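Local atomic coordinates of meso-diaminopimelate dehydrogenase (Clostridium tetani, PDB entry 3WGY), a protein that catalyses, in its natural form, the reversible NADP-dependent oxidative deamination of meso-2,6-diaminopimelate, and is seen here as a multiply substituted variant with 4-methyl-2-oxovalerate bound. Residues L180-Q188 with G251-T259; S110-T121 with L294-V305. The protein carries 6 engineered substitutions. One frame throughout, in Å; residues are numbered along the deposited sequence.

From the N terminus, the chain builds most of a parallel, Rossmann-type sheet before it reaches helix 99-113 and strand 116-118, the first partner in interaction 2. It then runs through the remaining domain, which contains helix 177-184 and, much later, strand 249-258; their meeting in interaction 1 closes an inner loop. Helix 276-296 brings the chain back, and strand 301-303 pairs with 116-118, closing an outer loop within which interaction 1 is nested. The two contacts lie about 35 Å apart between centres and do not touch. Interaction 2 completes the sheet edge, whereas interaction 1 packs a helix end on an antiparallel sheet.

Interaction 1 (L180-Q188 with G251-T259); sequences LDKARSGEQ and GFVIRSGNT
The ring of Phe252 has one face against Leu180, whose CD2 stands 3.9 Å above the ring plane, offset toward the rim. This is a CH-pi contact, with Leu180 CD2 4.2 Å from the Phe252 ring centroid and 22° off the normal; Leu180 CD1 continues across the ring to CE1 and CZ. The guanidinium of Arg184 approaches the same ring obliquely, its NH2 3.1 Å from Phe252 CE2, with the two planes 79° apart. The arginine chain is extended from CG to NE, which carries its end back toward the strand although its CB points away, and NH2 forms a salt bridge with Glu268 on the adjacent strand. Two residues further along the strand, Ile254 CD1 touches both Ala183 CB, at 4.0 Å, and Arg184 CG.

Beyond the helix end the contact becomes polar and water-mediated. A water sits 2.8 Å from Ala183 O and 2.6 Å from Glu187 O, and a hydrogen bond joins it to Ser256 OG. It thus links the last helical turn and the following loop to the strand.

Helix 177-184 lies over the antiparallel sheet of the C-terminal domain, in which 249-258 is the central strand: Leu180 and Ala183 pack respectively on Phe147 and His145 of strand 142-147, while Phe252 packs on Glu268 and Asn270 of strand 264-273.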
ATOM      1  N   LEU B 180     -18.702  -6.268  -0.267  1.00 35.49           N
ATOM      2  CA  LEU B 180     -17.293  -6.469   0.053  1.00 37.71           C
ATOM      3  C   LEU B 180     -16.874  -7.879  -0.325  1.00 38.93           C
ATOM      4  O   LEU B 180     -15.831  -8.073  -0.948  1.00 39.58           O
ATOM      5  CB  LEU B 180     -17.024  -6.229   1.542  1.00 38.17           C
ATOM      6  CG  LEU B 180     -16.976  -4.782   2.045  1.00 39.39           C
ATOM      7  CD1 LEU B 180     -16.767  -4.791   3.557  1.00 39.02           C
ATOM      8  CD2 LEU B 180     -15.843  -4.010   1.353  1.00 38.20           C
ATOM      9  N   ASP B 181     -17.694  -8.860   0.040  1.00 38.67           N
ATOM     10  CA  ASP B 181     -17.393 -10.253  -0.271  1.00 41.22           C
ATOM     11  C   ASP B 181     -17.320 -10.470  -1.776  1.00 40.84           C
ATOM     12  O   ASP B 181     -16.421 -11.155  -2.263  1.00 38.78           O
ATOM     13  CB  ASP B 181     -18.453 -11.183   0.332  1.00 43.32           C
ATOM     14  CG  ASP B 181     -18.451 -11.165   1.858  1.00 47.65           C
ATOM     15  OD1 ASP B 181     -17.708 -10.360   2.464  1.00 47.97           O
ATOM     16  OD2 ASP B 181     -19.200 -11.962   2.455  1.00 50.97           O
ATOM     17  N   LYS B 182     -18.262  -9.887  -2.515  1.00 39.68           N
ATOM     18  CA  LYS B 182     -18.259 -10.037  -3.963  1.00 41.70           C
ATOM     19  C   LYS B 182     -17.045  -9.358  -4.574  1.00 40.19           C
ATOM     20  O   LYS B 182     -16.432  -9.889  -5.494  1.00 41.60           O
ATOM     21  CB  LYS B 182     -19.549  -9.479  -4.568  1.00 44.70           C
ATOM     22  CG  LYS B 182     -20.813 -10.238  -4.147  1.00 47.61           C
ATOM     23  CD  LYS B 182     -20.653 -11.762  -4.287  1.00 51.48           C
ATOM     24  CE  LYS B 182     -19.913 -12.364  -3.086  1.00 51.92           C
ATOM     25  NZ  LYS B 182     -19.530 -13.789  -3.271  1.00 54.22           N
ATOM     26  N   ALA B 183     -16.687  -8.189  -4.061  1.00 38.90           N
ATOM     27  CA  ALA B 183     -15.517  -7.491  -4.572  1.00 38.32           C
ATOM     28  C   ALA B 183     -14.301  -8.374  -4.311  1.00 38.51           C
ATOM     29  O   ALA B 183     -13.518  -8.655  -5.216  1.00 38.81           O
ATOM     30  CB  ALA B 183     -15.350  -6.147  -3.873  1.00 35.32           C
ATOM     31  N   ARG B 184     -14.162  -8.822  -3.065  1.00 39.27           N
ATOM     32  CA  ARG B 184     -13.042  -9.668  -2.664  1.00 39.03           C
ATOM     33  C   ARG B 184     -13.002 -10.990  -3.404  1.00 40.21           C
ATOM     34  O   ARG B 184     -11.942 -11.609  -3.519  1.00 37.28           O
ATOM     35  CB  ARG B 184     -13.091  -9.933  -1.163  1.00 39.19           C
ATOM     36  CG  ARG B 184     -12.682  -8.758  -0.327  1.00 40.40           C
ATOM     37  CD  ARG B 184     -13.170  -8.940   1.087  1.00 41.30           C
ATOM     38  NE  ARG B 184     -12.646  -7.911   1.969  1.00 39.22           N
ATOM     39  CZ  ARG B 184     -13.160  -7.624   3.154  1.00 38.91           C
ATOM     40  NH1 ARG B 184     -14.221  -8.289   3.593  1.00 36.63           N
ATOM     41  NH2 ARG B 184     -12.600  -6.684   3.906  1.00 38.52           N
ATOM     42  N   SER B 185     -14.154 -11.452  -3.880  1.00 41.45           N
ATOM     43  CA  SER B 185     -14.168 -12.694  -4.629  1.00 44.07           C
ATOM     44  C   SER B 185     -13.551 -12.289  -5.961  1.00 46.42           C
ATOM     45  O   SER B 185     -13.354 -11.104  -6.213  1.00 48.16           O
ATOM     46  CB  SER B 185     -15.602 -13.199  -4.833  1.00 43.97           C
ATOM     47  OG  SER B 185     -16.311 -12.367  -5.730  1.00 40.70           O
ATOM     48  N   GLY B 186     -13.235 -13.242  -6.820  1.00 49.59           N
ATOM     49  CA  GLY B 186     -12.637 -12.853  -8.087  1.00 53.08           C
ATOM     50  C   GLY B 186     -13.609 -12.370  -9.153  1.00 55.10           C
ATOM     51  O   GLY B 186     -13.190 -11.800 -10.167  1.00 54.62           O
ATOM     52  N   GLU B 187     -14.905 -12.580  -8.934  1.00 55.89           N
ATOM     53  CA  GLU B 187     -15.910 -12.191  -9.918  1.00 57.61           C
ATOM     54  C   GLU B 187     -16.015 -10.683 -10.135  1.00 57.41           C
ATOM     55  O   GLU B 187     -16.282  -9.919  -9.206  1.00 57.04           O
ATOM     56  CB  GLU B 187     -17.278 -12.761  -9.535  1.00 58.73           C
ATOM     57  CG  GLU B 187     -17.986 -12.012  -8.429  1.00 62.36           C
ATOM     58  CD  GLU B 187     -19.344 -12.602  -8.108  1.00 65.06           C
ATOM     59  OE1 GLU B 187     -19.385 -13.699  -7.506  1.00 65.82           O
ATOM     60  OE2 GLU B 187     -20.367 -11.972  -8.461  1.00 65.05           O
ATOM     61  N   GLN B 188     -15.804 -10.261 -11.377  1.00 57.29           N
ATOM     62  CA  GLN B 188     -15.871  -8.848 -11.719  1.00 57.45           C
ATOM     63  C   GLN B 188     -17.310  -8.363 -11.787  1.00 55.58           C
ATOM     64  O   GLN B 188     -18.215  -9.118 -12.138  1.00 55.26           O
ATOM     65  CB  GLN B 188     -15.166  -8.593 -13.057  1.00 59.80           C
ATOM     66  CG  GLN B 188     -13.745  -8.039 -12.915  1.00 63.98           C
ATOM     67  CD  GLN B 188     -12.972  -8.021 -14.234  1.00 65.12           C
ATOM     68  OE1 GLN B 188     -12.659  -9.073 -14.796  1.00 65.41           O
ATOM     69  NE2 GLN B 188     -12.663  -6.822 -14.728  1.00 63.26           N
ATOM     70  N   GLY B 251     -12.247   2.228   5.846  1.00 30.94           N
ATOM     71  CA  GLY B 251     -12.628   2.071   4.462  1.00 30.06           C
ATOM     72  C   GLY B 251     -11.847   0.942   3.847  1.00 30.43           C
ATOM     73  O   GLY B 251     -10.984   0.347   4.504  1.00 28.17           O
ATOM     74  N   PHE B 252     -12.160   0.659   2.587  1.00 28.09           N
ATOM     75  CA  PHE B 252     -11.529  -0.396   1.820  1.00 27.80           C
ATOM     76  C   PHE B 252     -11.243   0.061   0.391  1.00 28.42           C
ATOM     77  O   PHE B 252     -12.033   0.799  -0.203  1.00 26.10           O
ATOM     78  CB  PHE B 252     -12.443  -1.624   1.734  1.00 27.62           C
ATOM     79  CG  PHE B 252     -12.884  -2.151   3.062  1.00 30.20           C
ATOM     80  CD1 PHE B 252     -13.888  -1.515   3.783  1.00 30.14           C
ATOM     81  CD2 PHE B 252     -12.279  -3.272   3.608  1.00 31.04           C
ATOM     82  CE1 PHE B 252     -14.279  -1.991   5.036  1.00 34.09           C
ATOM     83  CE2 PHE B 252     -12.660  -3.756   4.857  1.00 31.52           C
ATOM     84  CZ  PHE B 252     -13.662  -3.113   5.573  1.00 33.43           C
ATOM     85  N   VAL B 253     -10.099  -0.365  -0.138  1.00 26.05           N
ATOM     86  CA  VAL B 253      -9.731  -0.089  -1.519  1.00 25.91           C
ATOM     87  C   VAL B 253      -9.374  -1.453  -2.098  1.00 26.28           C
ATOM     88  O   VAL B 253      -8.354  -2.044  -1.740  1.00 25.29           O
ATOM     89  CB  VAL B 253      -8.526   0.855  -1.644  1.00 26.20           C
ATOM     90  CG1 VAL B 253      -8.174   1.031  -3.114  1.00 27.01           C
ATOM     91  CG2 VAL B 253      -8.860   2.206  -1.025  1.00 25.20           C
ATOM     92  N   ILE B 254     -10.219  -1.947  -2.995  1.00 25.28           N
ATOM     93  CA  ILE B 254     -10.017  -3.259  -3.584  1.00 24.69           C
ATOM     94  C   ILE B 254      -9.849  -3.288  -5.100  1.00 27.53           C
ATOM     95  O   ILE B 254     -10.664  -2.729  -5.831  1.00 26.58           O
ATOM     96  CB  ILE B 254     -11.195  -4.170  -3.221  1.00 26.37           C
ATOM     97  CG1 ILE B 254     -11.298  -4.297  -1.697  1.00 29.58           C
ATOM     98  CG2 ILE B 254     -11.043  -5.511  -3.899  1.00 27.06           C
ATOM     99  CD1 ILE B 254     -12.567  -4.960  -1.235  1.00 30.24           C
ATOM    100  N   ARG B 255      -8.798  -3.945  -5.574  1.00 25.61           N
ATOM    101  CA  ARG B 255      -8.590  -4.049  -7.012  1.00 28.14           C
ATOM    102  C   ARG B 255      -8.818  -5.496  -7.372  1.00 30.48           C
ATOM    103  O   ARG B 255      -8.094  -6.393  -6.919  1.00 28.04           O
ATOM    104  CB  ARG B 255      -7.175  -3.623  -7.424  1.00 28.40           C
ATOM    105  CG  ARG B 255      -6.909  -3.680  -8.942  1.00 27.83           C
ATOM    106  CD  ARG B 255      -7.685  -2.604  -9.722  1.00 29.15           C
ATOM    107  NE  ARG B 255      -7.392  -2.634 -11.159  1.00 26.76           N
ATOM    108  CZ  ARG B 255      -7.995  -1.868 -12.067  1.00 27.90           C
ATOM    109  NH1 ARG B 255      -8.931  -1.004 -11.695  1.00 25.73           N
ATOM    110  NH2 ARG B 255      -7.656  -1.964 -13.351  1.00 26.38           N
ATOM    111  N   SER B 256      -9.859  -5.716  -8.162  1.00 30.15           N
ATOM    112  CA  SER B 256     -10.200  -7.045  -8.612  1.00 35.20           C
ATOM    113  C   SER B 256      -9.801  -7.099 -10.072  1.00 37.47           C
ATOM    114  O   SER B 256     -10.428  -6.465 -10.921  1.00 37.49           O
ATOM    115  CB  SER B 256     -11.704  -7.295  -8.483  1.00 35.56           C
ATOM    116  OG  SER B 256     -12.026  -8.586  -8.975  1.00 39.14           O
ATOM    117  N   GLY B 257      -8.745  -7.840 -10.360  1.00 37.18           N
ATOM    118  CA  GLY B 257      -8.296  -7.944 -11.725  1.00 41.50           C
ATOM    119  C   GLY B 257      -8.259  -9.388 -12.147  1.00 43.73           C
ATOM    120  O   GLY B 257      -8.420 -10.298 -11.337  1.00 43.75           O
ATOM    121  N   ASN B 258      -8.058  -9.600 -13.434  1.00 47.86           N
ATOM    122  CA  ASN B 258      -7.982 -10.945 -13.954  1.00 52.16           C
ATOM    123  C   ASN B 258      -6.674 -11.053 -14.710  1.00 55.27           C
ATOM    124  O   ASN B 258      -6.234 -10.092 -15.334  1.00 55.01           O
ATOM    125  CB  ASN B 258      -9.163 -11.219 -14.888  1.00 52.28           C
ATOM    126  CG  ASN B 258      -9.394 -10.094 -15.875  1.00 52.42           C
ATOM    127  OD1 ASN B 258      -9.868  -9.017 -15.508  1.00 52.69           O
ATOM    128  ND2 ASN B 258      -9.051 -10.336 -17.132  1.00 53.07           N
ATOM    129  N   THR B 259      -6.025 -12.207 -14.633  1.00 59.03           N
ATOM    130  CA  THR B 259      -4.781 -12.380 -15.362  1.00 62.96           C
ATOM    131  C   THR B 259      -5.191 -12.426 -16.823  1.00 64.38           C
ATOM    132  O   THR B 259      -6.275 -11.973 -17.186  1.00 65.23           O
ATOM    133  CB  THR B 259      -4.088 -13.692 -15.011  1.00 63.23           C
ATOM    134  OG1 THR B 259      -4.910 -14.790 -15.430  1.00 65.31           O
ATOM    135  CG2 THR B 259      -3.849 -13.773 -13.520  1.00 62.63           C
TER
HETATM  136  O   HOH W   1     -14.294  -8.970  -7.894  1.00 41.30           O

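Interaction 2 (S110-T121 with L294-V305); sequences SKKAGNISLIST and LSKEGKKGAVTV
Ile116 turns CG1 anti to its backbone nitrogen (chi1 170°) and keeps the chain extended, which drives CD1 to 3.8 Å from Leu294 CB and against Val303 CG2; its other branch, CG2, rests on Ser295 CB. Lys300 bends at chi2 (-64°), folding its chain so that NZ donates to Gly114 O at 2.8 Å. That nitrogen approaches from above the carbonyl plane, while CD and CE pass close to the same glycine. Leu118 CD1 meets Val303 CG2 and reaches 3.2 Å from Val303 O.

Strands 116-118 and 301-303 run parallel, and their backbones form a ladder: Gly301 N donates to Asn115 O at 3.0 Å, Ser117 N to Gly301 O, Val303 N to Ser117 O at 2.8 Å, and Ile119 N to Val303 O. Strand 301-303 is the edge of the seven-stranded parallel sheet within the chain, a Rossmann-type sheet consistent with the dinucleotide-binding domain of an NADP-dependent dehydrogenase; 116-118 is bonded on its other side to Thr89 of strand 88-90 and to Asp91 just beyond it. Ile116, Leu118 and Val303 face helix 276-296, whereas Ser117 and Ala302 face helix 99-113.

Helix 99-113 ends in a Schellman motif at Gly114, and helix 276-296 probably in another at Gly298, whose nitrogen is less surely placed. Gly301 carries no side chain where Lys111 CG packs 3.7 Å from its CA, beside Ser110 CB. Past the strands, a water accepts from Val305 N and donates to Ile119 O at 2.6 Å, and weakly to Ser120 O, while Val305 CG1 touches Thr121 CB. Ser120 and Thr304 pack on Leu326 of the second subunit.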
ATOM      1  N   SER B 110       3.817  28.205  -4.591  1.00 48.61           N
ATOM      2  CA  SER B 110       4.970  27.468  -4.085  1.00 50.04           C
ATOM      3  C   SER B 110       6.235  27.808  -4.872  1.00 49.99           C
ATOM      4  O   SER B 110       7.241  28.236  -4.298  1.00 49.71           O
ATOM      5  CB  SER B 110       4.706  25.961  -4.163  1.00 50.87           C
ATOM      6  OG  SER B 110       3.591  25.605  -3.366  1.00 52.87           O
ATOM      7  N   LYS B 111       6.183  27.611  -6.184  1.00 49.82           N
ATOM      8  CA  LYS B 111       7.332  27.904  -7.035  1.00 51.54           C
ATOM      9  C   LYS B 111       7.764  29.358  -6.868  1.00 51.23           C
ATOM     10  O   LYS B 111       8.910  29.644  -6.522  1.00 50.69           O
ATOM     11  CB  LYS B 111       6.991  27.618  -8.502  1.00 52.67           C
ATOM     12  CG  LYS B 111       6.926  26.129  -8.836  1.00 53.69           C
ATOM     13  CD  LYS B 111       6.579  25.882 -10.299  1.00 53.93           C
ATOM     14  CE  LYS B 111       6.609  24.395 -10.613  1.00 53.63           C
ATOM     15  NZ  LYS B 111       6.128  24.083 -11.986  1.00 54.80           N
ATOM     16  N   LYS B 112       6.827  30.267  -7.101  1.00 52.02           N
ATOM     17  CA  LYS B 112       7.074  31.696  -6.979  1.00 52.88           C
ATOM     18  C   LYS B 112       7.844  32.029  -5.694  1.00 52.95           C
ATOM     19  O   LYS B 112       8.653  32.956  -5.669  1.00 55.76           O
ATOM     20  CB  LYS B 112       5.731  32.429  -7.004  1.00 53.33           C
ATOM     21  CG  LYS B 112       5.796  33.937  -7.180  1.00 54.59           C
ATOM     22  CD  LYS B 112       4.384  34.489  -7.329  1.00 55.69           C
ATOM     23  CE  LYS B 112       4.359  36.002  -7.434  1.00 56.72           C
ATOM     24  NZ  LYS B 112       2.953  36.501  -7.530  1.00 58.54           N
ATOM     25  N   ALA B 113       7.613  31.258  -4.638  1.00 51.30           N
ATOM     26  CA  ALA B 113       8.279  31.506  -3.364  1.00 50.01           C
ATOM     27  C   ALA B 113       9.501  30.628  -3.105  1.00 48.99           C
ATOM     28  O   ALA B 113      10.223  30.839  -2.130  1.00 49.53           O
ATOM     29  CB  ALA B 113       7.280  31.342  -2.225  1.00 50.15           C
ATOM     30  N   GLY B 114       9.735  29.644  -3.968  1.00 47.92           N
ATOM     31  CA  GLY B 114      10.868  28.756  -3.773  1.00 46.80           C
ATOM     32  C   GLY B 114      10.627  27.754  -2.656  1.00 46.18           C
ATOM     33  O   GLY B 114      11.557  27.354  -1.952  1.00 45.62           O
ATOM     34  N   ASN B 115       9.370  27.351  -2.488  1.00 44.91           N
ATOM     35  CA  ASN B 115       8.990  26.390  -1.454  1.00 44.30           C
ATOM     36  C   ASN B 115       8.288  25.195  -2.080  1.00 43.45           C
ATOM     37  O   ASN B 115       8.004  25.185  -3.275  1.00 44.72           O
ATOM     38  CB  ASN B 115       8.040  27.043  -0.451  1.00 43.90           C
ATOM     39  CG  ASN B 115       8.707  28.127   0.361  1.00 45.51           C
ATOM     40  OD1 ASN B 115       8.060  29.093   0.773  1.00 47.15           O
ATOM     41  ND2 ASN B 115      10.001  27.971   0.612  1.00 46.38           N
ATOM     42  N   ILE B 116       7.999  24.187  -1.267  1.00 42.48           N
ATOM     43  CA  ILE B 116       7.308  23.006  -1.762  1.00 40.85           C
ATOM     44  C   ILE B 116       6.055  22.814  -0.928  1.00 39.51           C
ATOM     45  O   ILE B 116       6.072  23.019   0.280  1.00 35.63           O
ATOM     46  CB  ILE B 116       8.198  21.742  -1.678  1.00 41.72           C
ATOM     47  CG1 ILE B 116       7.362  20.489  -1.966  1.00 41.83           C
ATOM     48  CG2 ILE B 116       8.848  21.647  -0.310  1.00 41.20           C
ATOM     49  CD1 ILE B 116       8.182  19.222  -2.071  1.00 43.64           C
ATOM     50  N   SER B 117       4.962  22.436  -1.584  1.00 40.02           N
ATOM     51  CA  SER B 117       3.695  22.231  -0.890  1.00 41.30           C
ATOM     52  C   SER B 117       3.065  20.886  -1.207  1.00 39.35           C
ATOM     53  O   SER B 117       2.850  20.553  -2.368  1.00 36.52           O
ATOM     54  CB  SER B 117       2.695  23.330  -1.256  1.00 41.02           C
ATOM     55  OG  SER B 117       3.110  24.585  -0.755  1.00 46.72           O
ATOM     56  N   LEU B 118       2.770  20.120  -0.168  1.00 37.87           N
ATOM     57  CA  LEU B 118       2.127  18.824  -0.344  1.00 36.13           C
ATOM     58  C   LEU B 118       0.628  19.009  -0.122  1.00 33.77           C
ATOM     59  O   LEU B 118       0.200  19.431   0.948  1.00 34.96           O
ATOM     60  CB  LEU B 118       2.674  17.808   0.661  1.00 32.77           C
ATOM     61  CG  LEU B 118       1.866  16.511   0.746  1.00 33.04           C
ATOM     62  CD1 LEU B 118       1.835  15.848  -0.628  1.00 31.05           C
ATOM     63  CD2 LEU B 118       2.487  15.578   1.794  1.00 32.11           C
ATOM     64  N   ILE B 119      -0.166  18.708  -1.138  1.00 34.35           N
ATOM     65  CA  ILE B 119      -1.610  18.846  -1.009  1.00 35.22           C
ATOM     66  C   ILE B 119      -2.316  17.492  -0.997  1.00 35.14           C
ATOM     67  O   ILE B 119      -1.790  16.495  -1.495  1.00 34.12           O
ATOM     68  CB  ILE B 119      -2.215  19.656  -2.170  1.00 36.34           C
ATOM     69  CG1 ILE B 119      -2.228  18.804  -3.438  1.00 38.13           C
ATOM     70  CG2 ILE B 119      -1.391  20.927  -2.414  1.00 38.81           C
ATOM     71  CD1 ILE B 119      -3.151  19.321  -4.510  1.00 39.96           C
ATOM     72  N   SER B 120      -3.505  17.477  -0.403  1.00 34.18           N
ATOM     73  CA  SER B 120      -4.357  16.303  -0.345  1.00 33.80           C
ATOM     74  C   SER B 120      -3.797  15.001   0.228  1.00 34.42           C
ATOM     75  O   SER B 120      -3.954  13.935  -0.377  1.00 33.39           O
ATOM     76  CB  SER B 120      -4.924  16.032  -1.741  1.00 34.93           C
ATOM     77  OG  SER B 120      -5.627  17.163  -2.239  1.00 38.69           O
ATOM     78  N   THR B 121      -3.149  15.071   1.384  1.00 35.37           N
ATOM     79  CA  THR B 121      -2.648  13.851   2.005  1.00 37.04           C
ATOM     80  C   THR B 121      -3.614  13.491   3.145  1.00 36.46           C
ATOM     81  O   THR B 121      -4.479  14.293   3.507  1.00 37.65           O
ATOM     82  CB  THR B 121      -1.196  14.019   2.528  1.00 38.01           C
ATOM     83  OG1 THR B 121      -0.693  12.741   2.948  1.00 39.29           O
ATOM     84  CG2 THR B 121      -1.141  14.986   3.681  1.00 39.34           C
ATOM     85  N   LEU B 294      12.448  16.531   0.839  1.00 36.80           N
ATOM     86  CA  LEU B 294      12.357  17.063  -0.509  1.00 35.86           C
ATOM     87  C   LEU B 294      12.699  18.549  -0.584  1.00 37.96           C
ATOM     88  O   LEU B 294      13.260  19.006  -1.580  1.00 37.07           O
ATOM     89  CB  LEU B 294      10.961  16.831  -1.086  1.00 36.35           C
ATOM     90  CG  LEU B 294      10.639  15.412  -1.566  1.00 35.91           C
ATOM     91  CD1 LEU B 294       9.192  15.357  -2.005  1.00 36.49           C
ATOM     92  CD2 LEU B 294      11.556  15.025  -2.719  1.00 34.66           C
ATOM     93  N   SER B 295      12.360  19.306   0.457  1.00 38.47           N
ATOM     94  CA  SER B 295      12.656  20.735   0.450  1.00 40.47           C
ATOM     95  C   SER B 295      14.167  20.951   0.455  1.00 41.78           C
ATOM     96  O   SER B 295      14.667  21.859  -0.208  1.00 41.73           O
ATOM     97  CB  SER B 295      12.028  21.439   1.661  1.00 39.22           C
ATOM     98  OG  SER B 295      12.696  21.108   2.863  1.00 38.27           O
ATOM     99  N   LYS B 296      14.889  20.112   1.200  1.00 43.31           N
ATOM    100  CA  LYS B 296      16.345  20.204   1.271  1.00 45.18           C
ATOM    101  C   LYS B 296      17.004  19.850  -0.066  1.00 46.38           C
ATOM    102  O   LYS B 296      18.056  20.392  -0.415  1.00 47.24           O
ATOM    103  CB  LYS B 296      16.882  19.275   2.364  1.00 46.36           C
ATOM    104  CG  LYS B 296      16.456  19.665   3.767  1.00 48.91           C
ATOM    105  CD  LYS B 296      16.930  21.071   4.110  1.00 51.14           C
ATOM    106  CE  LYS B 296      16.417  21.523   5.466  1.00 51.74           C
ATOM    107  NZ  LYS B 296      16.773  22.945   5.722  1.00 54.38           N
ATOM    108  N   GLU B 297      16.387  18.935  -0.807  1.00 46.66           N
ATOM    109  CA  GLU B 297      16.916  18.530  -2.102  1.00 46.23           C
ATOM    110  C   GLU B 297      16.529  19.590  -3.122  1.00 47.59           C
ATOM    111  O   GLU B 297      16.668  19.391  -4.329  1.00 49.08           O
ATOM    112  CB  GLU B 297      16.336  17.181  -2.528  1.00 45.18           C
ATOM    113  CG  GLU B 297      16.457  16.088  -1.491  1.00 43.70           C
ATOM    114  CD  GLU B 297      15.871  14.776  -1.971  1.00 43.53           C
ATOM    115  OE1 GLU B 297      15.146  14.782  -2.987  1.00 43.96           O
ATOM    116  OE2 GLU B 297      16.126  13.743  -1.324  1.00 42.86           O
ATOM    117  N   GLY B 298      16.020  20.710  -2.629  1.00 47.17           N
ATOM    118  CA  GLY B 298      15.640  21.798  -3.508  1.00 48.74           C
ATOM    119  C   GLY B 298      14.421  21.574  -4.381  1.00 49.63           C
ATOM    120  O   GLY B 298      14.253  22.254  -5.395  1.00 52.05           O
ATOM    121  N   LYS B 299      13.565  20.632  -4.002  1.00 49.09           N
ATOM    122  CA  LYS B 299      12.358  20.366  -4.777  1.00 47.94           C
ATOM    123  C   LYS B 299      11.435  21.581  -4.631  1.00 46.26           C
ATOM    124  O   LYS B 299      11.190  22.040  -3.517  1.00 44.88           O
ATOM    125  CB  LYS B 299      11.661  19.116  -4.238  1.00 47.36           C
ATOM    126  CG  LYS B 299      11.054  18.227  -5.309  1.00 51.26           C
ATOM    127  CD  LYS B 299      10.090  18.985  -6.211  1.00 53.46           C
ATOM    128  CE  LYS B 299       9.609  18.101  -7.360  1.00 53.10           C
ATOM    129  NZ  LYS B 299       8.769  18.837  -8.347  1.00 53.64           N
ATOM    130  N   LYS B 300      10.928  22.096  -5.748  1.00 46.27           N
ATOM    131  CA  LYS B 300      10.052  23.271  -5.721  1.00 46.34           C
ATOM    132  C   LYS B 300       8.680  22.969  -6.314  1.00 44.12           C
ATOM    133  O   LYS B 300       8.552  22.131  -7.205  1.00 46.57           O
ATOM    134  CB  LYS B 300      10.683  24.428  -6.513  1.00 46.97           C
ATOM    135  CG  LYS B 300      12.121  24.772  -6.131  1.00 47.46           C
ATOM    136  CD  LYS B 300      12.229  25.284  -4.707  1.00 47.73           C
ATOM    137  CE  LYS B 300      13.673  25.603  -4.347  1.00 48.52           C
ATOM    138  NZ  LYS B 300      13.824  26.003  -2.918  1.00 49.42           N
ATOM    139  N   GLY B 301       7.656  23.654  -5.819  1.00 40.99           N
ATOM    140  CA  GLY B 301       6.316  23.447  -6.341  1.00 39.87           C
ATOM    141  C   GLY B 301       5.412  22.588  -5.477  1.00 38.12           C
ATOM    142  O   GLY B 301       5.767  22.219  -4.356  1.00 37.49           O
ATOM    143  N   ALA B 302       4.236  22.269  -6.006  1.00 37.07           N
ATOM    144  CA  ALA B 302       3.269  21.444  -5.291  1.00 37.92           C
ATOM    145  C   ALA B 302       3.413  19.980  -5.694  1.00 36.14           C
ATOM    146  O   ALA B 302       3.767  19.669  -6.829  1.00 35.19           O
ATOM    147  CB  ALA B 302       1.853  21.927  -5.575  1.00 36.26           C
ATOM    148  N   VAL B 303       3.137  19.088  -4.750  1.00 36.17           N
ATOM    149  CA  VAL B 303       3.222  17.648  -4.978  1.00 35.09           C
ATOM    150  C   VAL B 303       2.094  16.959  -4.226  1.00 33.11           C
ATOM    151  O   VAL B 303       1.533  17.520  -3.281  1.00 32.47           O
ATOM    152  CB  VAL B 303       4.558  17.063  -4.449  1.00 34.53           C
ATOM    153  CG1 VAL B 303       5.729  17.601  -5.252  1.00 34.60           C
ATOM    154  CG2 VAL B 303       4.720  17.403  -2.974  1.00 32.96           C
ATOM    155  N   THR B 304       1.764  15.747  -4.661  1.00 31.48           N
ATOM    156  CA  THR B 304       0.733  14.950  -4.018  1.00 30.40           C
ATOM    157  C   THR B 304       1.428  13.688  -3.508  1.00 30.63           C
ATOM    158  O   THR B 304       2.605  13.459  -3.810  1.00 30.34           O
ATOM    159  CB  THR B 304      -0.381  14.545  -5.010  1.00 30.13           C
ATOM    160  OG1 THR B 304       0.098  13.519  -5.888  1.00 31.77           O
ATOM    161  CG2 THR B 304      -0.816  15.745  -5.842  1.00 31.23           C
ATOM    162  N   VAL B 305       0.715  12.869  -2.739  1.00 29.17           N
ATOM    163  CA  VAL B 305       1.315  11.643  -2.232  1.00 29.48           C
ATOM    164  C   VAL B 305       1.783  10.748  -3.382  1.00 29.95           C
ATOM    165  O   VAL B 305       2.694   9.947  -3.217  1.00 29.00           O
ATOM    166  CB  VAL B 305       0.319  10.849  -1.357  1.00 29.12           C
ATOM    167  CG1 VAL B 305      -0.046  11.667  -0.137  1.00 30.79           C
ATOM    168  CG2 VAL B 305      -0.936  10.504  -2.159  1.00 27.87           C
TER
HETATM  169  O   HOH W   2      -1.841  13.915  -1.986  1.00 31.73           O